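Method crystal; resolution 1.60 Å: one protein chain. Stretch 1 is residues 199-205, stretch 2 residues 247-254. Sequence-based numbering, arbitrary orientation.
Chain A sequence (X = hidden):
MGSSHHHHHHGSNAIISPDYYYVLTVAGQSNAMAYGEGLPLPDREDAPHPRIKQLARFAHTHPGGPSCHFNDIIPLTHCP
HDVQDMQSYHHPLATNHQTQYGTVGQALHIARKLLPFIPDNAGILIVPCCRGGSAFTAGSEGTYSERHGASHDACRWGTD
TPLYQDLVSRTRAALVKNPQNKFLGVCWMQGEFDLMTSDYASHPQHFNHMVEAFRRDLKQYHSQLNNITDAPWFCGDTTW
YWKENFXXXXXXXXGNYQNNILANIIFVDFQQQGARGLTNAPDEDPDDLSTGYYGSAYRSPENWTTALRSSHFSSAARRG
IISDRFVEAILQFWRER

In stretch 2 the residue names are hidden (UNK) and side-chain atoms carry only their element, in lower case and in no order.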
# COMPACT_ATOMS: atom_id res chain seq x y z
N ASP A 199 -4.79 13.95 20.08
CA ASP A 199 -4.14 14.91 19.18
C ASP A 199 -4.49 14.74 17.69
O ASP A 199 -3.72 15.15 16.81
CB ASP A 199 -2.64 14.87 19.41
CG ASP A 199 -1.93 16.08 18.85
OD1 ASP A 199 -2.49 17.20 18.93
OD2 ASP A 199 -0.82 15.90 18.31
N TYR A 200 -5.64 14.14 17.38
CA TYR A 200 -6.03 13.87 15.99
C TYR A 200 -6.03 15.11 15.11
O TYR A 200 -5.81 15.02 13.90
CB TYR A 200 -7.43 13.24 15.94
CG TYR A 200 -8.53 14.23 16.23
CD1 TYR A 200 -9.19 14.89 15.20
CD2 TYR A 200 -8.89 14.53 17.55
CE1 TYR A 200 -10.19 15.81 15.46
CE2 TYR A 200 -9.87 15.45 17.82
CZ TYR A 200 -10.52 16.09 16.77
OH TYR A 200 -11.50 17.00 17.05
N ALA A 201 -6.30 16.27 15.72
CA ALA A 201 -6.47 17.49 14.95
C ALA A 201 -5.16 18.04 14.42
O ALA A 201 -5.16 18.87 13.49
CB ALA A 201 -7.22 18.52 15.77
N SER A 202 -4.03 17.57 14.96
CA SER A 202 -2.73 17.94 14.40
C SER A 202 -2.38 17.17 13.11
O SER A 202 -1.46 17.54 12.41
CB SER A 202 -1.62 17.73 15.43
OG SER A 202 -1.56 16.38 15.81
N HIS A 203 -3.11 16.10 12.80
CA HIS A 203 -2.74 15.27 11.65
C HIS A 203 -2.72 16.07 10.34
O HIS A 203 -1.75 15.97 9.59
CB HIS A 203 -3.66 14.03 11.55
CG HIS A 203 -3.42 13.18 10.35
ND1 HIS A 203 -3.72 13.60 9.07
CD2 HIS A 203 -2.96 11.91 10.23
CE1 HIS A 203 -3.42 12.63 8.21
NE2 HIS A 203 -2.93 11.61 8.90
N PRO A 204 -3.76 16.89 10.07
CA PRO A 204 -3.67 17.58 8.75
C PRO A 204 -2.38 18.37 8.50
O PRO A 204 -1.78 18.25 7.42
CB PRO A 204 -4.91 18.48 8.76
CG PRO A 204 -5.92 17.69 9.57
CD PRO A 204 -5.09 17.08 10.69
N GLN A 205 -1.92 19.13 9.49
CA GLN A 205 -0.67 19.84 9.30
C GLN A 205 0.55 18.93 9.23
O GLN A 205 1.45 19.18 8.45
CB GLN A 205 -0.48 20.99 10.30
CG GLN A 205 -1.34 22.24 9.96
CD GLN A 205 -1.49 22.52 8.44
OE1 GLN A 205 -0.52 22.86 7.74
NE2 GLN A 205 -2.72 22.40 7.94
N UNK A 247 -16.24 9.54 14.00
CA UNK A 247 -16.74 10.43 12.96
C UNK A 247 -16.14 11.85 12.98
O UNK A 247 -15.84 12.44 11.92
c UNK A 247 -18.40 10.15 14.67
c UNK A 247 -17.27 9.19 15.00
c UNK A 247 -18.26 10.46 13.23
N UNK A 248 -15.94 12.40 14.18
CA UNK A 248 -15.37 13.74 14.31
C UNK A 248 -13.92 13.77 13.84
O UNK A 248 -13.52 14.64 13.06
c UNK A 248 -14.14 17.55 16.34
c UNK A 248 -15.46 14.23 15.76
n UNK A 248 -15.35 17.89 15.92
c UNK A 248 -15.24 15.70 15.90
n UNK A 248 -14.05 16.24 16.34
c UNK A 248 -16.06 16.74 15.64
N UNK A 249 -13.14 12.79 14.28
CA UNK A 249 -11.76 12.69 13.84
C UNK A 249 -11.69 12.34 12.35
O UNK A 249 -10.82 12.82 11.66
c UNK A 249 -11.02 11.68 14.68
N UNK A 250 -12.58 11.47 11.86
CA UNK A 250 -12.59 11.14 10.45
C UNK A 250 -12.81 12.37 9.55
O UNK A 250 -12.12 12.57 8.54
c UNK A 250 -13.79 9.74 8.76
c UNK A 250 -14.93 10.11 6.65
c UNK A 250 -14.04 9.27 6.02
c UNK A 250 -13.02 8.65 6.73
c UNK A 250 -14.80 10.35 8.02
c UNK A 250 -12.90 8.88 8.10
c UNK A 250 -13.63 10.02 10.20
o UNK A 250 -14.21 9.04 4.67
N UNK A 251 -13.74 13.23 9.97
CA UNK A 251 -14.04 14.45 9.25
C UNK A 251 -12.79 15.36 9.17
O UNK A 251 -12.52 15.93 8.12
c UNK A 251 -16.98 16.95 9.63
o UNK A 251 -17.63 17.33 8.63
o UNK A 251 -17.47 16.89 10.80
c UNK A 251 -15.52 16.54 9.40
c UNK A 251 -15.19 15.17 9.97
N UNK A 252 -12.02 15.45 10.26
CA UNK A 252 -10.82 16.28 10.26
C UNK A 252 -9.71 15.67 9.41
O UNK A 252 -9.15 16.31 8.51
c UNK A 252 -10.33 16.52 11.66
N UNK A 253 -9.44 14.39 9.67
CA UNK A 253 -8.30 13.75 9.03
C UNK A 253 -8.53 13.42 7.56
O UNK A 253 -7.73 13.81 6.68
c UNK A 253 -7.34 13.01 11.20
c UNK A 253 -6.84 11.93 12.17
c UNK A 253 -7.85 12.52 9.83
c UNK A 253 -6.80 11.69 9.04
N UNK A 254 -9.62 12.71 7.30
CA UNK A 254 -9.90 12.29 5.93
C UNK A 254 -10.53 13.42 5.13
O UNK A 254 -10.38 13.47 3.90
o UNK A 254 -7.44 6.48 7.17
c UNK A 254 -8.56 7.87 5.56
c UNK A 254 -9.56 9.48 7.57
c UNK A 254 -8.25 7.57 6.88
c UNK A 254 -10.73 10.99 5.90
c UNK A 254 -9.37 8.96 5.25
c UNK A 254 -8.73 8.39 7.89
c UNK A 254 -9.88 9.78 6.25
O HOH W 1 -5.04 14.89 7.02

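Position 247 carries three side-chain carbons that close a ring onto the backbone N, which is diagnostic: Pro-247. It lies out of reach of stretch 1, but its O accepts the N of position 251 at 3.0 Å, an early bond of the helix.

Position 248 has one carbon leading to a five-membered ring of three carbons and two nitrogens, an imidazole. CA-to-CB points sideways, yet the ring end comes nearer and meets Tyr-200 rim to rim, with centroids 5.7 Å apart and planes at 77°. This is His-248. The imidazole is probably turned over in the model, so its individual ring atoms are weak evidence for any particular polar contact with the Tyr-200 hydroxyl.

At position 249 a single carbon makes the side chain. This CB lies 3.7 Å, and the CA 3.6 Å, from CD1 of Tyr-200, so the tyrosine ring packs directly against helix backbone: Ala-249.

Position 250 shows one carbon, then a six-carbon ring bearing one oxygen; CA-to-CB points away from stretch 1. It is Tyr-250, and the hydroxyl is hydrogen-bonded elsewhere in the structure.

Position 251 has three carbons in a chain, the third carrying two oxygens, a carboxylate one methylene longer than aspartate, and makes no contact with stretch 1: Glu-251.

Position 252 again has one carbon. CB points toward stretch 1 and sits 3.9 Å from CE1 of Tyr-200, at the ring edge, while the backbone O lies 3.7 Å from CG of Pro-204. It is Ala-252.

Position 253 has four carbons, forked at the first, with one arm two carbons long. That arm ends near Tyr-200, and the one-carbon arm lies over the His-203 ring: Ile-253. With chi1 at m and chi2 at t, CD1 reaches 3.7 Å from O and 4.0 Å from CB of Tyr-200. CG2 stands 3.6 Å from the centroid of the His-203 ring, only 12° off its normal, a CH-pi contact over the face.

Position 254 bears one carbon and a six-carbon ring with one oxygen. CA-to-CB points away; the end of the side chain comes nearer but makes no contact with stretch 1. It is Tyr-254.

The contact, 353 Å² over both sides, is chiefly apolar. Tyr-200 contributes most, its ring lying along the helix from His-248 to Ala-252; the small side chains of Ala-249 and Ala-252 accompany its close approach. Ile-253 bridges Tyr-200 and His-203. A water adds a polar link, donating to Ile-253 O at 2.9 Å and hydrogen-bonding His-203 ND1 at 2.8 Å.

Stretch 2 247-254: PHAYEAIY
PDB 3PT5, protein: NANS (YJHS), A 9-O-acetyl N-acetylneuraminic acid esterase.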